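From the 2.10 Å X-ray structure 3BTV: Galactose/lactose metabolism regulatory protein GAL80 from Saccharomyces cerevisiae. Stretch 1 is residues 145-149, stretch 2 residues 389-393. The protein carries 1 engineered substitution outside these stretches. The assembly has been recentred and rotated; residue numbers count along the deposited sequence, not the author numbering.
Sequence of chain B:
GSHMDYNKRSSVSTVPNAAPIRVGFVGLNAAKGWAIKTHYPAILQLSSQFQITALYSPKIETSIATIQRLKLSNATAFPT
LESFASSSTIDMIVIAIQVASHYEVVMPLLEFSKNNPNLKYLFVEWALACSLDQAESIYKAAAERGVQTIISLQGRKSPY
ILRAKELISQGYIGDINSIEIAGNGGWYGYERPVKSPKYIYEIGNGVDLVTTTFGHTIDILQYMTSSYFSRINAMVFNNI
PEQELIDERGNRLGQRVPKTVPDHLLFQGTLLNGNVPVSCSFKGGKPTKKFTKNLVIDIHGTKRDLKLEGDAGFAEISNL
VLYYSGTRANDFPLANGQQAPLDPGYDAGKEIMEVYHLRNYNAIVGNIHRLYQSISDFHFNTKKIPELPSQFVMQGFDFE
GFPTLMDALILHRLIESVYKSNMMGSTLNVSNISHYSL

Stretch 1, residues 145-149: RGVQT
Stretch 2 389-393: PSQFV

Two glutamines, Gln148 and Gln391, carry most of this small contact, which buries 234 Å² in all and joins segments more than 240 residues apart in one chain. Their CA atoms, 5.9 Å apart, set the register.

Stretch 1 turns through Gly146 (phi/psi 89/-11), then extends through Val147 (-72/151) into a strand at Gln148 (-76/135) and Thr149 (-110/151). Glycine suits the turn because, at these angles, a CB would jam against the carbonyl oxygen of Arg145. Stretch 2 has no regular helix or strand: Pro389 (-53/162) leads into Ser390 (-86/21), Gln391 (-169/134) and Phe392 (-135/150) are extended, and Val393 (-71/-43) bends the chain again.

Gln391 leaves its backbone sideways, but its nearly extended side chain (chi1 -166°, t; chi2 150°, t; chi3 -8°) brings the amide to stretch 1. There Gln391 NE2 donates a hydrogen bond to Gly146 O at 2.7 Å, with an N-H...O angle of 154°. Glutamine combines the needed reach with a donor for this backbone carbonyl. Gln391 NE2 also lies 3.1 Å from Val147 O, but the angle there is too poor for a second bond.

Gln148, buried, points its CA-to-CB bond toward stretch 2 and covers the largest area, 97 Å². Its chi1 is t (172°), chi2 p (70°) and chi3 -115°, placing the amide beside the backbone of Gln391 and Phe392. As modelled, Gln148 NE2 is 2.7 Å from Phe392 N, and Gln148 OE1 is 2.9 Å from Phe392 O; the amide is probably turned over, so its bonding remains open.

Phe392, with chi1 p (58°) and chi2 -89°, starts sideways but brings its ring nearer, one face toward the Gln148 amide, with Phe392 CD1 3.8 Å from Gln148 NE2. Val147, chi1 m (-67°), points away from stretch 2 and is buried.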

ATOM      1  N   ARG B 145       7.503   3.221 -40.743  1.00 92.92           N
ATOM      2  CA  ARG B 145       6.987   4.356 -41.498  1.00 98.29           C
ATOM      3  C   ARG B 145       7.974   5.516 -41.431  1.00 85.47           C
ATOM      4  O   ARG B 145       7.967   6.401 -42.282  1.00 86.91           O
ATOM      5  CB  ARG B 145       5.618   4.792 -40.965  1.00 99.31           C
ATOM      6  CG  ARG B 145       5.032   6.005 -41.680  1.00 85.95           C
ATOM      7  CD  ARG B 145       5.023   5.803 -43.192  1.00 78.02           C
ATOM      8  NE  ARG B 145       4.607   7.011 -43.900  1.00 90.42           N
ATOM      9  CZ  ARG B 145       5.430   7.986 -44.278  1.00 95.74           C
ATOM     10  NH1 ARG B 145       6.725   7.905 -44.011  1.00 83.90           N
ATOM     11  NH2 ARG B 145       4.955   9.044 -44.925  1.00 91.03           N
ATOM     12  N   GLY B 146       8.816   5.511 -40.403  1.00 96.08           N
ATOM     13  CA  GLY B 146       9.882   6.490 -40.289  1.00 99.20           C
ATOM     14  C   GLY B 146       9.528   7.785 -39.579  1.00103.52           C
ATOM     15  O   GLY B 146      10.416   8.578 -39.264  1.00 95.53           O
ATOM     16  N   VAL B 147       8.240   8.010 -39.322  1.00 96.53           N
ATOM     17  CA  VAL B 147       7.796   9.251 -38.684  1.00 71.51           C
ATOM     18  C   VAL B 147       8.168   9.292 -37.213  1.00 72.16           C
ATOM     19  O   VAL B 147       8.280   8.254 -36.557  1.00 85.46           O
ATOM     20  CB  VAL B 147       6.272   9.446 -38.803  1.00 67.94           C
ATOM     21  CG1 VAL B 147       5.877   9.675 -40.269  1.00 80.14           C
ATOM     22  CG2 VAL B 147       5.538   8.238 -38.232  1.00 74.35           C
ATOM     23  N   GLN B 148       8.373  10.497 -36.695  1.00 70.05           N
ATOM     24  CA  GLN B 148       8.550  10.663 -35.263  1.00 69.79           C
ATOM     25  C   GLN B 148       7.187  10.549 -34.608  1.00 66.62           C
ATOM     26  O   GLN B 148       6.211  11.138 -35.086  1.00 78.26           O
ATOM     27  CB  GLN B 148       9.168  12.018 -34.931  1.00 69.86           C
ATOM     28  CG  GLN B 148       9.204  12.308 -33.444  1.00 68.56           C
ATOM     29  CD  GLN B 148      10.199  11.440 -32.707  1.00 83.41           C
ATOM     30  OE1 GLN B 148       9.830  10.615 -31.867  1.00 72.55           O
ATOM     31  NE2 GLN B 148      11.473  11.619 -33.022  1.00 65.42           N
ATOM     32  N   THR B 149       7.117   9.790 -33.519  1.00 69.98           N
ATOM     33  CA  THR B 149       5.845   9.561 -32.852  1.00 65.11           C
ATOM     34  C   THR B 149       5.766  10.261 -31.499  1.00 65.24           C
ATOM     35  O   THR B 149       6.778  10.471 -30.827  1.00 62.77           O
ATOM     36  CB  THR B 149       5.560   8.056 -32.657  1.00 70.90           C
ATOM     37  OG1 THR B 149       6.409   7.533 -31.631  1.00 69.12           O
ATOM     38  CG2 THR B 149       5.788   7.281 -33.956  1.00 66.92           C
ATOM     39  N   PRO B 389      19.482  15.398 -33.948  1.00144.35           N
ATOM     40  CA  PRO B 389      18.710  14.807 -35.044  1.00135.64           C
ATOM     41  C   PRO B 389      17.256  15.246 -34.996  1.00115.23           C
ATOM     42  O   PRO B 389      16.792  15.734 -33.969  1.00 97.37           O
ATOM     43  CB  PRO B 389      18.821  13.302 -34.780  1.00140.87           C
ATOM     44  CG  PRO B 389      20.094  13.150 -34.026  1.00150.58           C
ATOM     45  CD  PRO B 389      20.202  14.378 -33.166  1.00151.14           C
ATOM     46  N   SER B 390      16.550  15.082 -36.107  1.00125.89           N
ATOM     47  CA  SER B 390      15.151  15.470 -36.176  1.00130.10           C
ATOM     48  C   SER B 390      14.273  14.334 -35.679  1.00103.99           C
ATOM     49  O   SER B 390      13.082  14.273 -35.983  1.00108.55           O
ATOM     50  CB  SER B 390      14.772  15.842 -37.613  1.00146.75           C
ATOM     51  OG  SER B 390      15.139  14.816 -38.520  1.00150.95           O
ATOM     52  N   GLN B 391      14.862  13.429 -34.909  1.00 81.99           N
ATOM     53  CA  GLN B 391      14.134  12.240 -34.505  1.00 79.67           C
ATOM     54  C   GLN B 391      14.838  11.425 -33.429  1.00 80.85           C
ATOM     55  O   GLN B 391      16.035  11.156 -33.517  1.00 94.20           O
ATOM     56  CB  GLN B 391      13.864  11.368 -35.726  1.00 81.81           C
ATOM     57  CG  GLN B 391      12.843  10.283 -35.498  1.00105.16           C
ATOM     58  CD  GLN B 391      12.096   9.950 -36.765  1.00117.88           C
ATOM     59  OE1 GLN B 391      12.241  10.636 -37.784  1.00 85.05           O
ATOM     60  NE2 GLN B 391      11.283   8.901 -36.712  1.00128.63           N
ATOM     61  N   PHE B 392      14.071  11.030 -32.417  1.00 70.06           N
ATOM     62  CA  PHE B 392      14.574  10.207 -31.326  1.00 63.75           C
ATOM     63  C   PHE B 392      13.576   9.102 -31.025  1.00 63.79           C
ATOM     64  O   PHE B 392      12.371   9.268 -31.232  1.00 76.84           O
ATOM     65  CB  PHE B 392      14.839  11.053 -30.080  1.00 69.09           C
ATOM     66  CG  PHE B 392      13.631  11.804 -29.585  1.00 75.32           C
ATOM     67  CD1 PHE B 392      13.348  13.074 -30.060  1.00 68.12           C
ATOM     68  CD2 PHE B 392      12.786  11.246 -28.635  1.00 72.88           C
ATOM     69  CE1 PHE B 392      12.240  13.776 -29.604  1.00 72.69           C
ATOM     70  CE2 PHE B 392      11.673  11.941 -28.173  1.00 60.98           C
ATOM     71  CZ  PHE B 392      11.401  13.208 -28.661  1.00 73.05           C
ATOM     72  N   VAL B 393      14.088   7.972 -30.547  1.00 71.28           N
ATOM     73  CA  VAL B 393      13.275   6.783 -30.318  1.00 67.16           C
ATOM     74  C   VAL B 393      12.317   6.934 -29.138  1.00 52.08           C
ATOM     75  O   VAL B 393      11.158   6.531 -29.207  1.00 73.88           O
ATOM     76  CB  VAL B 393      14.158   5.536 -30.080  1.00 70.22           C
ATOM     77  CG1 VAL B 393      13.297   4.314 -29.815  1.00 76.68           C
ATOM     78  CG2 VAL B 393      15.060   5.290 -31.280  1.00 79.43           C
TER